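PDB 1V0D: DNA fragmentation factor subunit beta from Mus musculus, which cuts DNA as a caspase-activated endonuclease, fragmenting the genome and condensing chromatin during apoptosis. Local coordinates for residues E164-G169 and I254-W259; G207-R212 and S218-P223; S240-N245 and L302-C307. All blocks are in the same frame, centred on the assembly; numbering follows the deposited sequence.

Contact 1 (E164-G169 and I254-W259)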
loop_
_atom_site.group_PDB
_atom_site.type_symbol
_atom_site.label_atom_id
_atom_site.label_comp_id
_atom_site.label_asym_id
_atom_site.label_seq_id
_atom_site.Cartn_x
_atom_site.Cartn_y
_atom_site.Cartn_z
ATOM N N GLU A 164 -4.227 -16.800 2.363
ATOM C CA GLU A 164 -5.564 -17.399 2.354
ATOM C C GLU A 164 -6.648 -16.332 2.375
ATOM O O GLU A 164 -7.729 -16.517 1.823
ATOM C CB GLU A 164 -5.759 -18.291 3.572
ATOM C CG GLU A 164 -4.930 -19.548 3.573
ATOM C CD GLU A 164 -5.086 -20.319 4.871
ATOM O OE1 GLU A 164 -6.234 -20.367 5.389
ATOM O OE2 GLU A 164 -4.070 -20.877 5.360
ATOM N N SER A 165 -6.347 -15.214 3.022
ATOM C CA SER A 165 -7.289 -14.121 3.139
ATOM C C SER A 165 -7.525 -13.419 1.817
ATOM O O SER A 165 -8.668 -13.130 1.458
ATOM C CB SER A 165 -6.788 -13.128 4.176
ATOM O OG SER A 165 -6.611 -13.785 5.421
ATOM N N ARG A 166 -6.450 -13.134 1.090
ATOM C CA ARG A 166 -6.604 -12.456 -0.185
ATOM C C ARG A 166 -7.465 -13.332 -1.068
ATOM O O ARG A 166 -8.429 -12.872 -1.682
ATOM C CB ARG A 166 -5.256 -12.250 -0.860
ATOM C CG ARG A 166 -4.203 -11.632 0.019
ATOM C CD ARG A 166 -2.964 -11.329 -0.796
ATOM N NE ARG A 166 -1.925 -10.669 -0.012
ATOM C CZ ARG A 166 -1.081 -9.785 -0.528
ATOM N NH1 ARG A 166 -1.179 -9.481 -1.819
ATOM N NH2 ARG A 166 -0.157 -9.200 0.237
ATOM N N ILE A 167 -7.121 -14.610 -1.109
ATOM C CA ILE A 167 -7.838 -15.550 -1.945
ATOM C C ILE A 167 -9.269 -15.783 -1.510
ATOM O O ILE A 167 -10.155 -15.960 -2.350
ATOM C CB ILE A 167 -7.040 -16.859 -2.044
ATOM C CG1 ILE A 167 -5.842 -16.608 -2.958
ATOM C CG2 ILE A 167 -7.900 -17.994 -2.576
ATOM C CD1 ILE A 167 -4.842 -17.719 -2.962
ATOM N N ARG A 168 -9.509 -15.761 -0.206
ATOM C CA ARG A 168 -10.863 -15.942 0.301
ATOM C C ARG A 168 -11.610 -14.673 -0.066
ATOM O O ARG A 168 -12.821 -14.686 -0.282
ATOM C CB ARG A 168 -10.839 -16.107 1.808
ATOM C CG ARG A 168 -11.807 -17.137 2.313
ATOM C CD ARG A 168 -11.306 -17.676 3.629
ATOM N NE ARG A 168 -12.153 -18.734 4.160
ATOM C CZ ARG A 168 -11.755 -19.568 5.112
ATOM N NH1 ARG A 168 -10.530 -19.446 5.615
ATOM N NH2 ARG A 168 -12.570 -20.521 5.555
ATOM N N GLY A 169 -10.861 -13.575 -0.135
ATOM C CA GLY A 169 -11.432 -12.297 -0.508
ATOM C C GLY A 169 -11.907 -12.356 -1.947
ATOM O O GLY A 169 -12.964 -11.828 -2.282
ATOM N N ILE A 254 4.793 -5.932 6.872
ATOM C CA ILE A 254 3.742 -4.968 6.551
ATOM C C ILE A 254 3.816 -4.469 5.108
ATOM O O ILE A 254 2.781 -4.266 4.461
ATOM C CB ILE A 254 3.820 -3.757 7.518
ATOM C CG1 ILE A 254 3.480 -4.220 8.930
ATOM C CG2 ILE A 254 2.885 -2.636 7.064
ATOM C CD1 ILE A 254 3.756 -3.186 9.982
ATOM N N LEU A 255 5.031 -4.250 4.609
ATOM C CA LEU A 255 5.196 -3.789 3.238
ATOM C C LEU A 255 4.649 -4.844 2.277
ATOM O O LEU A 255 4.089 -4.523 1.229
ATOM C CB LEU A 255 6.670 -3.508 2.947
ATOM C CG LEU A 255 7.208 -2.226 3.589
ATOM C CD1 LEU A 255 8.711 -2.197 3.485
ATOM C CD2 LEU A 255 6.605 -1.009 2.906
ATOM N N PHE A 256 4.791 -6.109 2.651
ATOM C CA PHE A 256 4.298 -7.186 1.823
ATOM C C PHE A 256 2.789 -7.003 1.598
ATOM O O PHE A 256 2.193 -7.620 0.716
ATOM C CB PHE A 256 4.603 -8.522 2.504
ATOM C CG PHE A 256 4.528 -9.702 1.580
ATOM C CD1 PHE A 256 5.308 -9.750 0.438
ATOM C CD2 PHE A 256 3.666 -10.757 1.848
ATOM C CE1 PHE A 256 5.226 -10.829 -0.419
ATOM C CE2 PHE A 256 3.581 -11.843 0.988
ATOM C CZ PHE A 256 4.358 -11.878 -0.142
ATOM N N SER A 257 2.170 -6.149 2.404
ATOM C CA SER A 257 0.740 -5.871 2.257
ATOM C C SER A 257 0.521 -5.103 0.970
ATOM O O SER A 257 -0.543 -5.196 0.356
ATOM C CB SER A 257 0.225 -5.007 3.405
ATOM O OG SER A 257 0.284 -5.715 4.622
ATOM N N THR A 258 1.531 -4.333 0.578
ATOM C CA THR A 258 1.443 -3.541 -0.629
ATOM C C THR A 258 1.719 -4.360 -1.882
ATOM O O THR A 258 1.370 -3.938 -2.988
ATOM C CB THR A 258 2.398 -2.341 -0.575
ATOM O OG1 THR A 258 3.751 -2.802 -0.512
ATOM C CG2 THR A 258 2.087 -1.485 0.647
ATOM N N TRP A 259 2.353 -5.521 -1.712
ATOM C CA TRP A 259 2.618 -6.405 -2.844
ATOM C C TRP A 259 1.292 -7.058 -3.168
ATOM O O TRP A 259 0.615 -7.574 -2.283
ATOM C CB TRP A 259 3.653 -7.460 -2.494
ATOM C CG TRP A 259 5.023 -6.918 -2.576
ATOM C CD1 TRP A 259 5.539 -5.883 -1.852
ATOM C CD2 TRP A 259 6.078 -7.381 -3.427
ATOM N NE1 TRP A 259 6.856 -5.673 -2.195
ATOM C CE2 TRP A 259 7.213 -6.580 -3.160
ATOM C CE3 TRP A 259 6.178 -8.399 -4.389
ATOM C CZ2 TRP A 259 8.430 -6.764 -3.818
ATOM C CZ3 TRP A 259 7.387 -8.582 -5.042
ATOM C CH2 TRP A 259 8.498 -7.767 -4.753
#

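Contact 2 (G207-R212 and S218-P223)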
loop_
_atom_site.group_PDB
_atom_site.type_symbol
_atom_site.label_atom_id
_atom_site.label_comp_id
_atom_site.label_asym_id
_atom_site.label_seq_id
_atom_site.Cartn_x
_atom_site.Cartn_y
_atom_site.Cartn_z
ATOM N N GLY A 207 -3.005 -20.905 0.596
ATOM C CA GLY A 207 -2.186 -20.115 1.509
ATOM C C GLY A 207 -0.739 -20.552 1.391
ATOM O O GLY A 207 0.196 -19.863 1.805
ATOM N N SER A 208 -0.570 -21.731 0.814
ATOM C CA SER A 208 0.736 -22.321 0.586
ATOM C C SER A 208 1.640 -21.384 -0.222
ATOM O O SER A 208 2.860 -21.389 -0.078
ATOM C CB SER A 208 0.541 -23.643 -0.146
ATOM O OG SER A 208 1.730 -24.029 -0.787
ATOM N N TYR A 209 1.032 -20.562 -1.068
ATOM C CA TYR A 209 1.802 -19.637 -1.884
ATOM C C TYR A 209 2.751 -18.738 -1.099
ATOM O O TYR A 209 3.821 -18.406 -1.595
ATOM C CB TYR A 209 0.877 -18.742 -2.722
ATOM C CG TYR A 209 0.168 -19.434 -3.863
ATOM C CD1 TYR A 209 0.685 -20.591 -4.440
ATOM C CD2 TYR A 209 -1.008 -18.905 -4.398
ATOM C CE1 TYR A 209 0.046 -21.204 -5.523
ATOM C CE2 TYR A 209 -1.650 -19.512 -5.481
ATOM C CZ TYR A 209 -1.118 -20.656 -6.033
ATOM O OH TYR A 209 -1.745 -21.254 -7.096
ATOM N N PHE A 210 2.372 -18.337 0.114
ATOM C CA PHE A 210 3.220 -17.432 0.897
ATOM C C PHE A 210 4.131 -18.052 1.929
ATOM O O PHE A 210 5.008 -17.367 2.448
ATOM C CB PHE A 210 2.384 -16.371 1.620
ATOM C CG PHE A 210 1.858 -15.287 0.728
ATOM C CD1 PHE A 210 2.077 -15.316 -0.647
ATOM C CD2 PHE A 210 1.112 -14.242 1.265
ATOM C CE1 PHE A 210 1.557 -14.324 -1.467
ATOM C CE2 PHE A 210 0.589 -13.247 0.452
ATOM C CZ PHE A 210 0.812 -13.289 -0.916
ATOM N N ASP A 211 3.951 -19.328 2.248
ATOM C CA ASP A 211 4.807 -19.899 3.274
ATOM C C ASP A 211 5.977 -20.753 2.802
ATOM O O ASP A 211 5.807 -21.760 2.111
ATOM C CB ASP A 211 3.938 -20.621 4.326
ATOM C CG ASP A 211 4.163 -22.117 4.382
ATOM O OD1 ASP A 211 3.419 -22.850 3.702
ATOM O OD2 ASP A 211 5.072 -22.560 5.120
ATOM N N ARG A 212 7.181 -20.301 3.152
ATOM C CA ARG A 212 8.393 -21.020 2.809
ATOM C C ARG A 212 8.241 -22.370 3.484
ATOM O O ARG A 212 7.270 -22.607 4.203
ATOM C CB ARG A 212 9.620 -20.271 3.341
ATOM C CG ARG A 212 9.558 -19.879 4.822
ATOM C CD ARG A 212 10.765 -19.006 5.231
ATOM N NE ARG A 212 10.821 -18.757 6.675
ATOM C CZ ARG A 212 11.674 -17.921 7.270
ATOM N NH1 ARG A 212 12.560 -17.232 6.557
ATOM N NH2 ARG A 212 11.651 -17.782 8.590
ATOM N N SER A 218 4.652 -25.245 -4.707
ATOM C CA SER A 218 3.542 -24.541 -4.086
ATOM C C SER A 218 3.893 -23.133 -3.675
ATOM O O SER A 218 3.088 -22.216 -3.836
ATOM C CB SER A 218 3.078 -25.296 -2.845
ATOM O OG SER A 218 2.662 -26.601 -3.177
ATOM N N ARG A 219 5.084 -22.960 -3.119
ATOM C CA ARG A 219 5.479 -21.649 -2.670
ATOM C C ARG A 219 5.839 -20.724 -3.809
ATOM O O ARG A 219 6.136 -21.166 -4.916
ATOM C CB ARG A 219 6.630 -21.752 -1.660
ATOM C CG ARG A 219 7.743 -22.709 -2.005
ATOM C CD ARG A 219 8.579 -22.971 -0.762
ATOM N NE ARG A 219 9.630 -23.965 -0.965
ATOM C CZ ARG A 219 10.731 -23.760 -1.684
ATOM N NH1 ARG A 219 10.933 -22.591 -2.276
ATOM N NH2 ARG A 219 11.636 -24.724 -1.813
ATOM N N LEU A 220 5.775 -19.430 -3.533
ATOM C CA LEU A 220 6.111 -18.414 -4.515
ATOM C C LEU A 220 7.469 -17.832 -4.122
ATOM O O LEU A 220 8.040 -16.999 -4.831
ATOM C CB LEU A 220 5.034 -17.328 -4.516
ATOM C CG LEU A 220 4.067 -17.229 -5.705
ATOM C CD1 LEU A 220 3.819 -18.593 -6.328
ATOM C CD2 LEU A 220 2.761 -16.596 -5.229
ATOM N N CYS A 221 7.992 -18.306 -2.997
ATOM C CA CYS A 221 9.270 -17.825 -2.481
ATOM C C CYS A 221 10.306 -18.934 -2.332
ATOM O O CYS A 221 9.992 -20.124 -2.465
ATOM C CB CYS A 221 9.052 -17.183 -1.111
ATOM S SG CYS A 221 8.276 -18.338 0.066
ATOM N N THR A 222 11.541 -18.523 -2.045
ATOM C CA THR A 222 12.633 -19.451 -1.826
ATOM C C THR A 222 12.375 -19.991 -0.434
ATOM O O THR A 222 11.574 -19.431 0.315
ATOM C CB THR A 222 13.972 -18.751 -1.815
ATOM O OG1 THR A 222 14.095 -17.994 -0.610
ATOM C CG2 THR A 222 14.079 -17.816 -2.992
ATOM N N PRO A 223 13.049 -21.089 -0.061
ATOM C CA PRO A 223 12.812 -21.634 1.276
ATOM C C PRO A 223 13.248 -20.693 2.390
ATOM O O PRO A 223 13.008 -20.965 3.562
ATOM C CB PRO A 223 13.575 -22.958 1.247
ATOM C CG PRO A 223 14.686 -22.681 0.292
ATOM C CD PRO A 223 14.017 -21.912 -0.808
#

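Contact 3 (S240-N245 and L302-C307). With ZN (zinc ion), chain B.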
loop_
_atom_site.group_PDB
_atom_site.type_symbol
_atom_site.label_atom_id
_atom_site.label_comp_id
_atom_site.label_asym_id
_atom_site.label_seq_id
_atom_site.Cartn_x
_atom_site.Cartn_y
_atom_site.Cartn_z
ATOM N N SER A 240 12.842 -3.639 -12.639
ATOM C CA SER A 240 13.484 -3.015 -11.484
ATOM C C SER A 240 14.099 -4.073 -10.576
ATOM O O SER A 240 14.961 -3.775 -9.744
ATOM C CB SER A 240 12.467 -2.190 -10.696
ATOM O OG SER A 240 11.758 -1.310 -11.551
ATOM N N LYS A 241 13.652 -5.312 -10.752
ATOM C CA LYS A 241 14.134 -6.441 -9.962
ATOM C C LYS A 241 13.782 -6.331 -8.484
ATOM O O LYS A 241 14.643 -6.461 -7.613
ATOM C CB LYS A 241 15.640 -6.588 -10.130
ATOM C CG LYS A 241 16.033 -6.953 -11.537
ATOM C CD LYS A 241 17.470 -7.419 -11.581
ATOM C CE LYS A 241 17.864 -7.857 -12.975
ATOM N NZ LYS A 241 19.295 -8.284 -12.994
ATOM N N HIS A 242 12.503 -6.099 -8.219
ATOM C CA HIS A 242 11.978 -5.965 -6.867
ATOM C C HIS A 242 11.953 -7.302 -6.155
ATOM O O HIS A 242 11.560 -8.309 -6.743
ATOM C CB HIS A 242 10.540 -5.462 -6.915
ATOM C CG HIS A 242 10.381 -4.123 -7.558
ATOM N ND1 HIS A 242 9.413 -3.869 -8.502
ATOM C CD2 HIS A 242 11.004 -2.943 -7.334
ATOM C CE1 HIS A 242 9.441 -2.590 -8.830
ATOM N NE2 HIS A 242 10.397 -2.005 -8.133
ATOM N N SER A 243 12.366 -7.320 -4.895
ATOM C CA SER A 243 12.314 -8.540 -4.102
ATOM C C SER A 243 11.895 -8.127 -2.698
ATOM O O SER A 243 11.815 -6.940 -2.390
ATOM C CB SER A 243 13.665 -9.261 -4.079
ATOM O OG SER A 243 14.633 -8.580 -3.303
ATOM N N ILE A 244 11.614 -9.094 -1.842
ATOM C CA ILE A 244 11.192 -8.766 -0.495
ATOM C C ILE A 244 11.120 -10.032 0.335
ATOM O O ILE A 244 10.686 -11.075 -0.159
ATOM C CB ILE A 244 9.796 -8.099 -0.504
ATOM C CG1 ILE A 244 9.438 -7.612 0.905
ATOM C CG2 ILE A 244 8.746 -9.094 -1.014
ATOM C CD1 ILE A 244 8.110 -6.862 0.987
ATOM N N ASN A 245 11.560 -9.947 1.588
ATOM C CA ASN A 245 11.506 -11.105 2.467
ATOM C C ASN A 245 10.696 -10.729 3.692
ATOM O O ASN A 245 11.238 -10.303 4.712
ATOM C CB ASN A 245 12.911 -11.558 2.868
ATOM C CG ASN A 245 12.908 -12.913 3.573
ATOM O OD1 ASN A 245 13.856 -13.692 3.447
ATOM N ND2 ASN A 245 11.845 -13.196 4.325
ATOM N N LEU A 302 2.613 -12.154 -8.876
ATOM C CA LEU A 302 2.912 -11.485 -7.616
ATOM C C LEU A 302 3.753 -10.267 -7.943
ATOM O O LEU A 302 4.921 -10.397 -8.290
ATOM C CB LEU A 302 3.696 -12.405 -6.681
ATOM C CG LEU A 302 4.195 -11.762 -5.374
ATOM C CD1 LEU A 302 3.024 -11.335 -4.505
ATOM C CD2 LEU A 302 5.062 -12.760 -4.628
ATOM N N VAL A 303 3.168 -9.080 -7.832
ATOM C CA VAL A 303 3.901 -7.860 -8.154
ATOM C C VAL A 303 4.046 -6.852 -7.028
ATOM O O VAL A 303 3.175 -6.712 -6.163
ATOM C CB VAL A 303 3.250 -7.076 -9.335
ATOM C CG1 VAL A 303 3.108 -7.962 -10.552
ATOM C CG2 VAL A 303 1.899 -6.536 -8.917
ATOM N N HIS A 304 5.163 -6.139 -7.080
ATOM C CA HIS A 304 5.477 -5.061 -6.159
ATOM C C HIS A 304 4.500 -3.983 -6.618
ATOM O O HIS A 304 4.040 -4.012 -7.752
ATOM C CB HIS A 304 6.937 -4.657 -6.378
ATOM C CG HIS A 304 7.328 -3.352 -5.757
ATOM N ND1 HIS A 304 6.890 -2.136 -6.243
ATOM C CD2 HIS A 304 8.214 -3.069 -4.773
ATOM C CE1 HIS A 304 7.498 -1.161 -5.591
ATOM N NE2 HIS A 304 8.307 -1.700 -4.695
ATOM N N ILE A 305 4.165 -3.042 -5.752
ATOM C CA ILE A 305 3.188 -2.024 -6.120
ATOM C C ILE A 305 3.537 -1.185 -7.357
ATOM O O ILE A 305 2.644 -0.718 -8.068
ATOM C CB ILE A 305 2.898 -1.090 -4.915
ATOM C CG1 ILE A 305 1.751 -0.145 -5.267
ATOM C CG2 ILE A 305 4.166 -0.335 -4.513
ATOM C CD1 ILE A 305 1.344 0.751 -4.145
ATOM N N ALA A 306 4.826 -1.005 -7.623
ATOM C CA ALA A 306 5.252 -0.210 -8.774
ATOM C C ALA A 306 5.062 -0.964 -10.103
ATOM O O ALA A 306 5.195 -0.386 -11.190
ATOM C CB ALA A 306 6.720 0.205 -8.608
ATOM N N CYS A 307 4.762 -2.255 -10.003
ATOM C CA CYS A 307 4.556 -3.093 -11.173
ATOM C C CYS A 307 3.134 -3.598 -11.198
ATOM O O CYS A 307 2.865 -4.660 -11.744
ATOM C CB CYS A 307 5.508 -4.293 -11.166
ATOM S SG CYS A 307 7.224 -3.849 -11.397
HETATM ZN ZN ZN B . 8.545 -5.107 -10.136
#

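Contact 1 (E164-G169 and I254-W259)
Arg166 reaches out from helix 155-175 and turns the NH1/NH2 edge of its guanidinium to two backbone carbonyls, those of Phe256 and Trp259, whose oxygens both lie near the plane of the group. They belong to the turn that follows helix 250-255 and leads to strand 260-263. The CG of Arg166 stands anti to the carbonyl carbon (chi1 -50°), and from CG to NE the chain is fully extended, which lets it span the 10.2 Å between the CA atoms of Arg166 and Ser257, the nearest pair. The firmest bond runs from Arg166 NH1 to Trp259 O at 2.7 Å, with an N-H...O angle of 158°. Arg166 NH2 adds a weak bond to the same Trp259 O at 3.1 Å and a second weak one to Phe256 O at 2.9 Å. Arg166 CZ lies 5.8 Å from the centroid of the Phe256 ring, 28° off its normal, a long approach worth at most a weak cation-pi attraction. Around this point Phe210 packs on Arg166 and meets Phe256 edge-to-face. Replacing Arg166 by a leucine would probably leave the carbonyls of Phe256 and Trp259 without this donor and the turn between them less firmly tied to helix 155-175. One cationic side chain thus links the turn before strand 260-263 to the long helix, and its positive charge is likely to polarise both C=O groups.

Contact 2 (G207-R212 and S218-P223)
The irregular loop between helix 186-202 and strand 227-228 doubles back on itself here, so that the 3-10 segment that includes Gly207-Tyr209 lies against the irregular chain of Ser218-Pro223. A single backbone hydrogen bond joins the two segments, from Leu220 N to Tyr209 O at 2.9 Å, with an N-H...O angle of 141°. Beside it the Tyr209 ring receives Ser218 O at its edge, near the ring plane, 3.0 Å from Tyr209 CD1. The same oxygen also accepts a CA-H...O contact from Tyr209 CA at 3.5 Å. The Leu220 side chain crosses Tyr209 obliquely, its CD2 lying 3.8 Å from Tyr209 CB, while the phenol OH is bonded to Ala297 N. Further along, Cys221 SG is set between its own backbone N and carbonyl carbon (chi1 57°), and meets the backbone of Arg212 with 3.8 Å between SG and Arg212 N. The aliphatic part of Arg212 runs past Pro223, with CD 3.4 Å from Pro223 O, before its guanidinium forms a salt bridge with Glu136. Within the returning segment, Arg219 NH1 donates to Cys221 O at 2.6 Å, in the carbonyl plane and on a lone pair, and one face of that guanidinium carries Pro223 CB. Between the two segments one amide bond and van der Waals contacts do the joining, and Tyr247 OH adds an outside tie to Phe210 O and Arg212 N; the charge of Arg212 is probably balanced by Glu136.

Contact 3 (S240-N245 and L302-C307)
Metal coordination is the strongest tie between these segments: His242 ND1 and Cys307 SG both bind the zinc ion, each at 2.2 Å. Cys229 and Cys238 complete a four-residue site with three sulfurs and one imidazole nitrogen. The Cys307 sulfur, anti to its own carbonyl carbon (chi1 -68°), comes to the edge of the His242 ring near its plane, 3.6 Å from CE1, consistent with the two sharing one metal.

Aromatic stacking adds a second link. The rings of His242 and His304 lie face to face, centroids 3.7 Å apart and planes at 13°, with His304 CG over the rim of one His242 face and His304 CB 3.4 Å from His242 ND1. Ser240 CB, from the turn leading into His242, lies over the opposite face, so both faces of the liganding ring have a neighbour. The methyl group of Ala306 approaches obliquely, its CB 3.9 Å from His242 CE1.

Hydrogen bonds add to the hold on both rings. His304 ND1 accepts from Ala306 N at 2.7 Å, nearly straight at 170° and close to the plane of the imidazole, which holds the stacking ring against its own 3-10 turn. His242 is fixed by zinc at ND1 together with a bond from NE2 to Glu251 of the second subunit; this carboxylate is likely to polarise the imidazole and strengthen its hold on the metal.

In the fold, His242 immediately precedes strand 243-244, which pairs antiparallel with strand 227-228, while His304 directly follows strand 300-303, the antiparallel partner of strand 260-263. Zinc and stacked rings therefore pin two small sheets together, with Trp259 packing against His304 and helix 250-255 lying against Ile244.

Overall arrangement
All three contacts lie in the nuclease part of the chain, which is shared with the DFF40 family. Contact 2 is nested along the chain inside the loop closed by contact 1, and contact 3 opens after contact 2 closes, its segments alternating with those of contact 1. Contact 1 is the hub: its centre is about 13 Å from that of contact 2 and about 14 Å from that of contact 3. Phe256 and Arg166 meet Phe210 on one side, whereas Trp259 packs on His242, Ile244 and His304. Contacts 2 and 3 do not touch. Helix 155-175, the loop before strand 227-228 and the two small sheets flanking the zinc site are thus joined in space through contact 1, and contacts 1 and 3 also reach the second subunit.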